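Local coordinates for protein ATP-dependent 6-phosphofructokinase isozyme 2 (Escherichia coli, PDB 3N1C) that catalyses the magnesium-dependent transfer of a phosphoryl group from ATP to fructose 6-phosphate, giving fructose 1,6-bisphosphate, the first committed step of glycolysis, at residues A[182-187]-A[219-224]; A[239-244]-A[275-280]; A[249-254]-A[285-290]. All blocks are in the same frame, centred on the assembly; numbering follows the deposited sequence.

Contact 1 of 3, residues A[182-187]-A[219-224]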
loop_
_atom_site.group_PDB
_atom_site.type_symbol
_atom_site.label_atom_id
_atom_site.label_comp_id
_atom_site.label_asym_id
_atom_site.label_seq_id
_atom_site.Cartn_x
_atom_site.Cartn_y
_atom_site.Cartn_z
ATOM N N GLU A 182 7.170 -39.487 5.398
ATOM C CA GLU A 182 8.606 -39.447 5.650
ATOM C C GLU A 182 9.066 -38.081 6.152
ATOM O O GLU A 182 9.921 -37.989 7.031
ATOM C CB GLU A 182 9.380 -39.823 4.385
ATOM C CG GLU A 182 9.251 -41.284 3.982
ATOM C CD GLU A 182 10.196 -42.193 4.754
ATOM O OE1 GLU A 182 9.952 -43.419 4.787
ATOM O OE2 GLU A 182 11.187 -41.683 5.321
ATOM N N LEU A 183 8.499 -37.023 5.586
ATOM C CA LEU A 183 8.952 -35.668 5.877
ATOM C C LEU A 183 7.830 -34.699 5.551
ATOM O O LEU A 183 7.183 -34.828 4.513
ATOM C CB LEU A 183 10.158 -35.333 4.998
ATOM C CG LEU A 183 11.254 -34.349 5.433
ATOM C CD1 LEU A 183 11.840 -33.657 4.210
ATOM C CD2 LEU A 183 10.773 -33.330 6.443
ATOM N N VAL A 184 7.583 -33.742 6.439
ATOM C CA VAL A 184 6.756 -32.588 6.094
ATOM C C VAL A 184 7.463 -31.302 6.510
ATOM O O VAL A 184 8.288 -31.308 7.423
ATOM C CB VAL A 184 5.357 -32.655 6.725
ATOM C CG1 VAL A 184 4.605 -33.870 6.196
ATOM C CG2 VAL A 184 5.449 -32.689 8.243
ATOM N N LYS A 185 7.149 -30.203 5.828
ATOM C CA LYS A 185 7.828 -28.934 6.071
ATOM C C LYS A 185 6.838 -27.781 6.228
ATOM O O LYS A 185 6.734 -26.923 5.355
ATOM C CB LYS A 185 8.822 -28.626 4.938
ATOM C CG LYS A 185 9.766 -27.452 5.239
ATOM C CD LYS A 185 10.406 -26.875 3.970
ATOM C CE LYS A 185 9.354 -26.323 3.000
ATOM N NZ LYS A 185 8.504 -25.285 3.640
ATOM N N PRO A 186 6.115 -27.747 7.354
ATOM C CA PRO A 186 5.175 -26.643 7.575
ATOM C C PRO A 186 5.904 -25.379 8.008
ATOM O O PRO A 186 6.938 -25.471 8.673
ATOM C CB PRO A 186 4.306 -27.131 8.744
ATOM C CG PRO A 186 4.968 -28.385 9.277
ATOM C CD PRO A 186 6.247 -28.620 8.530
ATOM N N ASN A 187 5.379 -24.214 7.634
ATOM C CA ASN A 187 5.812 -22.984 8.278
ATOM C C ASN A 187 5.063 -22.855 9.596
ATOM O O ASN A 187 4.210 -23.682 9.918
ATOM C CB ASN A 187 5.599 -21.759 7.381
ATOM C CG ASN A 187 4.129 -21.492 7.084
ATOM O OD1 ASN A 187 3.244 -21.906 7.830
ATOM N ND2 ASN A 187 3.868 -20.785 5.987
ATOM N N LYS A 219 7.371 -39.054 10.123
ATOM C CA LYS A 219 8.635 -39.533 10.665
ATOM C C LYS A 219 9.549 -38.363 11.010
ATOM O O LYS A 219 10.321 -38.420 11.969
ATOM C CB LYS A 219 9.329 -40.451 9.660
ATOM C CG LYS A 219 8.500 -41.660 9.231
ATOM C CD LYS A 219 9.334 -42.602 8.372
ATOM C CE LYS A 219 8.500 -43.744 7.828
ATOM N NZ LYS A 219 7.762 -44.453 8.915
ATOM N N ARG A 220 9.454 -37.302 10.218
ATOM C CA ARG A 220 10.252 -36.104 10.429
ATOM C C ARG A 220 9.412 -34.869 10.177
ATOM O O ARG A 220 8.618 -34.838 9.237
ATOM C CB ARG A 220 11.442 -36.090 9.473
ATOM C CG ARG A 220 12.342 -37.292 9.599
ATOM C CD ARG A 220 13.228 -37.438 8.379
ATOM N NE ARG A 220 13.882 -38.737 8.379
ATOM C CZ ARG A 220 13.324 -39.849 7.914
ATOM N NH1 ARG A 220 12.103 -39.816 7.399
ATOM N NH2 ARG A 220 13.990 -40.993 7.962
ATOM N N VAL A 221 9.590 -33.854 11.015
ATOM C CA VAL A 221 8.948 -32.566 10.790
ATOM C C VAL A 221 10.010 -31.478 10.793
ATOM O O VAL A 221 10.721 -31.303 11.784
ATOM C CB VAL A 221 7.916 -32.247 11.886
ATOM C CG1 VAL A 221 7.341 -30.853 11.675
ATOM C CG2 VAL A 221 6.807 -33.299 11.913
ATOM N N VAL A 222 10.143 -30.765 9.679
ATOM C CA VAL A 222 11.068 -29.636 9.621
ATOM C C VAL A 222 10.265 -28.356 9.479
ATOM O O VAL A 222 9.608 -28.132 8.460
ATOM C CB VAL A 222 12.068 -29.755 8.453
ATOM C CG1 VAL A 222 12.969 -28.513 8.393
ATOM C CG2 VAL A 222 12.908 -31.013 8.605
ATOM N N VAL A 223 10.284 -27.534 10.520
ATOM C CA VAL A 223 9.514 -26.302 10.505
ATOM C C VAL A 223 10.362 -25.189 9.896
ATOM O O VAL A 223 11.420 -24.845 10.424
ATOM C CB VAL A 223 9.046 -25.903 11.919
ATOM C CG1 VAL A 223 8.028 -24.784 11.840
ATOM C CG2 VAL A 223 8.450 -27.110 12.643
ATOM N N SER A 224 9.912 -24.648 8.768
ATOM C CA SER A 224 10.606 -23.525 8.157
ATOM C C SER A 224 10.275 -22.267 8.946
ATOM O O SER A 224 9.106 -21.999 9.234
ATOM C CB SER A 224 10.183 -23.360 6.704
ATOM O OG SER A 224 8.776 -23.277 6.613
#
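Arg220 closes one end of a short parallel strand pairing in this ribokinase-type fold, where residues 182-187 run beside 219-224 and the chain between is largely helical and has no strand. Its NH1 serves two acceptors: the backbone O of Glu182 at 2.9 Å, lying in the guanidinium plane, and Glu182 OE2, also at 2.9 Å, in a salt bridge on the anti side, tilted 30° out of the carboxylate plane. The two side chains run alongside one another, their flat groups 21° apart, and OE2 has a second cationic partner in Arg162. With an alanine in place of Arg220, Glu182 O would probably lose this donor and OE2 one of its two cationic partners. Further along comes a single parallel bridge, Val184 with Val221, and its neighbouring backbone bonds: Val184 N gives to Arg220 O, Val184 O receives Val222 N at 170° and 3.0 Å, and Pro186, which has no N-H to offer, still accepts from Ser224 N. Lys185, Pro186, Asn187 and Ser224 are ATP-site residues, so the pairing brings two pieces of that site together. Asn187 turns its OD1 to Glu190 N as an N-cap. Nearby, Leu183 CD2 rests 3.8 Å from Val222 CG2.

Contact 2 of 3, residues A[239-244]-A[275-280]; sequences IQVVPP and MVRFGV
Val241 sets its two methyl groups against Val276, Arg277 and Val280, where a strand packs on a helix in the ribokinase-like kinase: strand 238-241, at the edge of an antiparallel sheet, lies over helix 272-288. The short axes of 239-241 and 275-280 pass 8.4 Å apart at 20°, nearly parallel, and no hydrogen bond crosses between the segments. Val241 CG2 carries the tightest touch, 3.6 Å from Val276 CG1, the two side chains passing alongside each other and pointing opposite ways. The same methyl also lies against Arg277 CG, where the aliphatic root of the arginine crosses it at about a right angle; the charged end of that chain goes on to a salt bridge with Glu273. With CG1 anti to the backbone N (chi1 -179°), Val241 directs this second branch at CB of Val280. One helical turn beyond Val276, Val280 divides its branches between two neighbours: CG2 reaches CB and the carbonyl O of Val241, while CG1 meets the Pro243 ring. Val280 is also one of the ATP-binding residues, so this apolar seam probably helps to shape the wall of the nucleotide site. Leu307 of helix 297-307 adds to the packing round Val241, and Val242 meets its counterpart Val242 of the second subunit. In the last step of the row, Ile239 CG2 stands 4.0 Å from Val276 CG2.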
loop_
_atom_site.group_PDB
_atom_site.type_symbol
_atom_site.label_atom_id
_atom_site.label_comp_id
_atom_site.label_asym_id
_atom_site.label_seq_id
_atom_site.Cartn_x
_atom_site.Cartn_y
_atom_site.Cartn_z
ATOM N N ILE A 239 16.998 -30.480 16.104
ATOM C CA ILE A 239 18.023 -29.495 15.776
ATOM C C ILE A 239 17.428 -28.253 15.125
ATOM O O ILE A 239 16.554 -28.344 14.255
ATOM C CB ILE A 239 19.120 -30.064 14.858
ATOM C CG1 ILE A 239 20.199 -29.007 14.616
ATOM C CG2 ILE A 239 18.532 -30.517 13.541
ATOM C CD1 ILE A 239 21.329 -29.465 13.714
ATOM N N GLN A 240 17.902 -27.090 15.557
ATOM C CA GLN A 240 17.559 -25.841 14.893
ATOM C C GLN A 240 18.799 -25.253 14.248
ATOM O O GLN A 240 19.866 -25.181 14.869
ATOM C CB GLN A 240 16.937 -24.830 15.862
ATOM C CG GLN A 240 16.483 -23.547 15.156
ATOM C CD GLN A 240 15.800 -22.553 16.079
ATOM O OE1 GLN A 240 15.414 -22.890 17.198
ATOM N NE2 GLN A 240 15.642 -21.317 15.606
ATOM N N VAL A 241 18.649 -24.829 13.001
ATOM C CA VAL A 241 19.752 -24.293 12.223
ATOM C C VAL A 241 19.379 -22.915 11.706
ATOM O O VAL A 241 18.321 -22.742 11.100
ATOM C CB VAL A 241 20.051 -25.186 11.000
ATOM C CG1 VAL A 241 21.221 -24.624 10.206
ATOM C CG2 VAL A 241 20.317 -26.624 11.438
ATOM N N VAL A 242 20.244 -21.939 11.964
ATOM C CA VAL A 242 20.091 -20.588 11.429
ATOM C C VAL A 242 21.123 -20.407 10.320
ATOM O O VAL A 242 22.275 -20.817 10.468
ATOM C CB VAL A 242 20.284 -19.519 12.532
ATOM C CG1 VAL A 242 21.720 -19.520 13.043
ATOM C CG2 VAL A 242 19.884 -18.130 12.038
ATOM N N PRO A 243 20.714 -19.819 9.188
ATOM C CA PRO A 243 21.696 -19.604 8.119
ATOM C C PRO A 243 22.720 -18.544 8.524
ATOM O O PRO A 243 22.487 -17.802 9.478
ATOM C CB PRO A 243 20.859 -19.064 6.949
ATOM C CG PRO A 243 19.476 -18.902 7.439
ATOM C CD PRO A 243 19.394 -19.241 8.888
ATOM N N PRO A 244 23.840 -18.464 7.796
ATOM C CA PRO A 244 24.830 -17.409 8.015
ATOM C C PRO A 244 24.232 -16.072 7.616
ATOM O O PRO A 244 23.271 -16.053 6.849
ATOM C CB PRO A 244 25.953 -17.759 7.030
ATOM C CG PRO A 244 25.626 -19.110 6.492
ATOM C CD PRO A 244 24.161 -19.286 6.621
ATOM N N MET A 275 20.512 -33.297 7.278
ATOM C CA MET A 275 19.336 -32.991 6.466
ATOM C C MET A 275 18.831 -31.561 6.668
ATOM O O MET A 275 18.544 -30.849 5.709
ATOM C CB MET A 275 18.218 -33.994 6.754
ATOM C CG MET A 275 16.986 -33.786 5.897
ATOM S SD MET A 275 15.592 -34.802 6.420
ATOM C CE MET A 275 14.933 -33.790 7.739
ATOM N N VAL A 276 18.718 -31.139 7.919
ATOM C CA VAL A 276 18.256 -29.785 8.209
ATOM C C VAL A 276 19.271 -28.711 7.800
ATOM O O VAL A 276 18.898 -27.683 7.236
ATOM C CB VAL A 276 17.863 -29.637 9.679
ATOM C CG1 VAL A 276 17.437 -28.200 9.983
ATOM C CG2 VAL A 276 16.740 -30.614 10.004
ATOM N N ARG A 277 20.549 -28.953 8.069
ATOM C CA ARG A 277 21.597 -28.024 7.642
ATOM C C ARG A 277 21.608 -27.835 6.127
ATOM O O ARG A 277 21.750 -26.718 5.635
ATOM C CB ARG A 277 22.973 -28.510 8.099
ATOM C CG ARG A 277 23.256 -28.295 9.570
ATOM C CD ARG A 277 24.595 -28.903 9.952
ATOM N NE ARG A 277 24.998 -28.517 11.299
ATOM C CZ ARG A 277 26.002 -29.078 11.963
ATOM N NH1 ARG A 277 26.312 -28.660 13.182
ATOM N NH2 ARG A 277 26.696 -30.057 11.407
ATOM N N PHE A 278 21.469 -28.932 5.385
ATOM C CA PHE A 278 21.514 -28.865 3.926
ATOM C C PHE A 278 20.260 -28.180 3.383
ATOM O O PHE A 278 20.310 -27.476 2.376
ATOM C CB PHE A 278 21.674 -30.261 3.324
ATOM C CG PHE A 278 22.185 -30.261 1.908
ATOM C CD1 PHE A 278 23.418 -29.712 1.600
ATOM C CD2 PHE A 278 21.441 -30.830 0.888
ATOM C CE1 PHE A 278 23.896 -29.720 0.296
ATOM C CE2 PHE A 278 21.912 -30.841 -0.411
ATOM C CZ PHE A 278 23.141 -30.283 -0.711
ATOM N N GLY A 279 19.133 -28.395 4.052
ATOM C CA GLY A 279 17.897 -27.730 3.683
ATOM C C GLY A 279 18.000 -26.228 3.891
ATOM O O GLY A 279 17.579 -25.441 3.040
ATOM N N VAL A 280 18.563 -25.829 5.027
ATOM C CA VAL A 280 18.738 -24.411 5.335
ATOM C C VAL A 280 19.746 -23.791 4.370
ATOM O O VAL A 280 19.528 -22.696 3.856
ATOM C CB VAL A 280 19.160 -24.182 6.803
ATOM C CG1 VAL A 280 19.535 -22.731 7.037
ATOM C CG2 VAL A 280 18.032 -24.596 7.750
#

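Contact 3 of 3, residues A[249-254]-A[285-290]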
loop_
_atom_site.group_PDB
_atom_site.type_symbol
_atom_site.label_atom_id
_atom_site.label_comp_id
_atom_site.label_asym_id
_atom_site.label_seq_id
_atom_site.Cartn_x
_atom_site.Cartn_y
_atom_site.Cartn_z
ATOM N N GLN A 249 17.732 -11.530 -1.021
ATOM C CA GLN A 249 17.114 -10.604 -1.960
ATOM C C GLN A 249 15.717 -11.043 -2.377
ATOM O O GLN A 249 14.810 -10.219 -2.480
ATOM C CB GLN A 249 18.013 -10.402 -3.181
ATOM C CG GLN A 249 19.471 -10.174 -2.813
ATOM C CD GLN A 249 20.154 -9.163 -3.711
ATOM O OE1 GLN A 249 19.702 -8.894 -4.824
ATOM N NE2 GLN A 249 21.252 -8.593 -3.226
ATOM N N SER A 250 15.540 -12.340 -2.614
ATOM C CA SER A 250 14.220 -12.865 -2.935
ATOM C C SER A 250 13.992 -14.228 -2.295
ATOM O O SER A 250 14.786 -15.155 -2.473
ATOM C CB SER A 250 14.007 -12.954 -4.444
ATOM O OG SER A 250 12.703 -13.439 -4.728
ATOM N N THR A 251 12.965 -14.298 -1.501
ATOM C CA THR A 251 12.552 -15.467 -0.804
ATOM C C THR A 251 11.906 -16.519 -1.687
ATOM O O THR A 251 11.727 -17.606 -1.283
ATOM C CB THR A 251 11.599 -15.044 0.283
ATOM O OG1 THR A 251 12.046 -15.599 1.490
ATOM C CG2 THR A 251 10.220 -15.466 0.010
ATOM N N VAL A 252 11.495 -16.156 -2.869
ATOM C CA VAL A 252 10.838 -17.143 -3.677
ATOM C C VAL A 252 11.815 -18.202 -4.161
ATOM O O VAL A 252 12.939 -17.936 -4.443
ATOM C CB VAL A 252 9.888 -16.549 -4.752
ATOM C CG1 VAL A 252 9.743 -15.061 -4.619
ATOM C CG2 VAL A 252 10.279 -16.973 -6.079
ATOM N N GLY A 253 11.378 -19.426 -4.190
ATOM C CA GLY A 253 12.254 -20.519 -4.492
ATOM C C GLY A 253 12.977 -21.127 -3.304
ATOM O O GLY A 253 13.519 -22.170 -3.456
ATOM N N ALA A 254 12.916 -20.477 -2.143
ATOM C CA ALA A 254 13.482 -21.016 -0.903
ATOM C C ALA A 254 12.816 -22.304 -0.379
ATOM O O ALA A 254 13.507 -23.222 0.063
ATOM C CB ALA A 254 13.487 -19.944 0.182
ATOM N N ALA A 285 20.694 -20.351 -0.044
ATOM C CA ALA A 285 21.313 -20.136 -1.351
ATOM C C ALA A 285 20.307 -19.603 -2.371
ATOM O O ALA A 285 20.643 -18.752 -3.194
ATOM C CB ALA A 285 21.964 -21.429 -1.869
ATOM N N ALA A 286 19.077 -20.108 -2.329
ATOM C CA ALA A 286 18.051 -19.629 -3.255
ATOM C C ALA A 286 17.762 -18.144 -3.037
ATOM O O ALA A 286 17.607 -17.383 -3.996
ATOM C CB ALA A 286 16.770 -20.449 -3.120
ATOM N N THR A 287 17.710 -17.726 -1.777
ATOM C CA THR A 287 17.336 -16.352 -1.468
ATOM C C THR A 287 18.486 -15.366 -1.692
ATOM O O THR A 287 18.303 -14.157 -1.570
ATOM C CB THR A 287 16.757 -16.203 -0.032
ATOM O OG1 THR A 287 17.818 -16.225 0.925
ATOM C CG2 THR A 287 15.785 -17.321 0.275
ATOM N N LEU A 288 19.663 -15.887 -2.025
ATOM C CA LEU A 288 20.783 -15.043 -2.426
ATOM C C LEU A 288 20.495 -14.399 -3.776
ATOM O O LEU A 288 20.969 -13.301 -4.068
ATOM C CB LEU A 288 22.057 -15.875 -2.567
ATOM C CG LEU A 288 22.795 -16.389 -1.333
ATOM C CD1 LEU A 288 23.940 -17.274 -1.773
ATOM C CD2 LEU A 288 23.311 -15.228 -0.496
ATOM N N ASN A 289 19.732 -15.106 -4.601
ATOM C CA ASN A 289 19.409 -14.645 -5.945
ATOM C C ASN A 289 18.103 -13.869 -6.014
ATOM O O ASN A 289 17.138 -14.188 -5.324
ATOM C CB ASN A 289 19.351 -15.831 -6.911
ATOM C CG ASN A 289 20.506 -16.794 -6.724
ATOM O OD1 ASN A 289 21.665 -16.390 -6.660
ATOM N ND2 ASN A 289 20.194 -18.080 -6.639
ATOM N N GLN A 290 18.075 -12.846 -6.859
ATOM C CA GLN A 290 16.864 -12.067 -7.045
ATOM C C GLN A 290 15.877 -12.899 -7.849
ATOM O O GLN A 290 16.263 -13.847 -8.528
ATOM C CB GLN A 290 17.167 -10.762 -7.781
ATOM C CG GLN A 290 18.327 -9.972 -7.203
ATOM C CD GLN A 290 18.478 -8.608 -7.845
ATOM O OE1 GLN A 290 17.540 -8.085 -8.445
ATOM N NE2 GLN A 290 19.664 -8.025 -7.722
#
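Gln249 N donates to Thr287 O at 2.7 Å, with an N-H...O angle of 164° and the donor nearly in line with the C=O bond, and Ser250 N adds a weak second bond to the same oxygen, so that the loop 249-254 is tied to the C-terminal end of helix 272-288 before it folds through a type II turn from Thr251 to Ala254. Ser250 O in turn lies 3.0 Å from Thr287 CA in a CA-H...O contact, giving the two backbones a reciprocal pairing. Thr287 packs closely. Its CG2, anti to the carbonyl carbon, comes up against Ala254 CB at 3.5 Å, a tight carbon pair, and also lies near Ser250 O, while OG1 turns back to Ser284 O within its own helix. One residue earlier, Ala286 CB meets Gly253 O at 3.7 Å. Gly253, with phi 88°, has the backbone conformation in which a side chain would strike the preceding carbonyl, and it stands at the N-cap of helix 254-267. Ser250 brings CB to 3.5 Å from Asn289 O, and its OG is held by Gly291 O and Gln103 NE2. At the outer rim the Gln249 and Gln290 side chains cross, their amide planes 35° apart. Thr251, facing outward, packs on Glu25 of the third subunit. Ser250, Val252, Ala286 and Asn289 all belong to the potassium site, completed by Gly291 and Arg293; the contact thus joins loop 249-254 to the end of helix 272-288 and the loop after it, which together supply potassium ligands in this PfkB-family kinase, beside the helix start carrying the probable catalytic Asp256.

The three contacts illustrate how chemistry follows place within a single kinase fold. Contacts 1 and 2 are partly buried: contact 1 is held by backbone hydrogen bonds and one charged pair, whereas contact 2 relies on apolar branches alone; contact 3 lies at the surface and is mainly backbone tying, with polar side chains at its rim. Contacts 1 and 2 reach the same antiparallel sheet from its two outer strands and touch directly, Val222 CG2 lying 3.5 Å from Met275 CE. Contacts 2 and 3 share helix 272-288, one on its N-terminal half and the other at its C-terminal end, and their segments alternate along the chain. Contacts 1 and 3 do not touch.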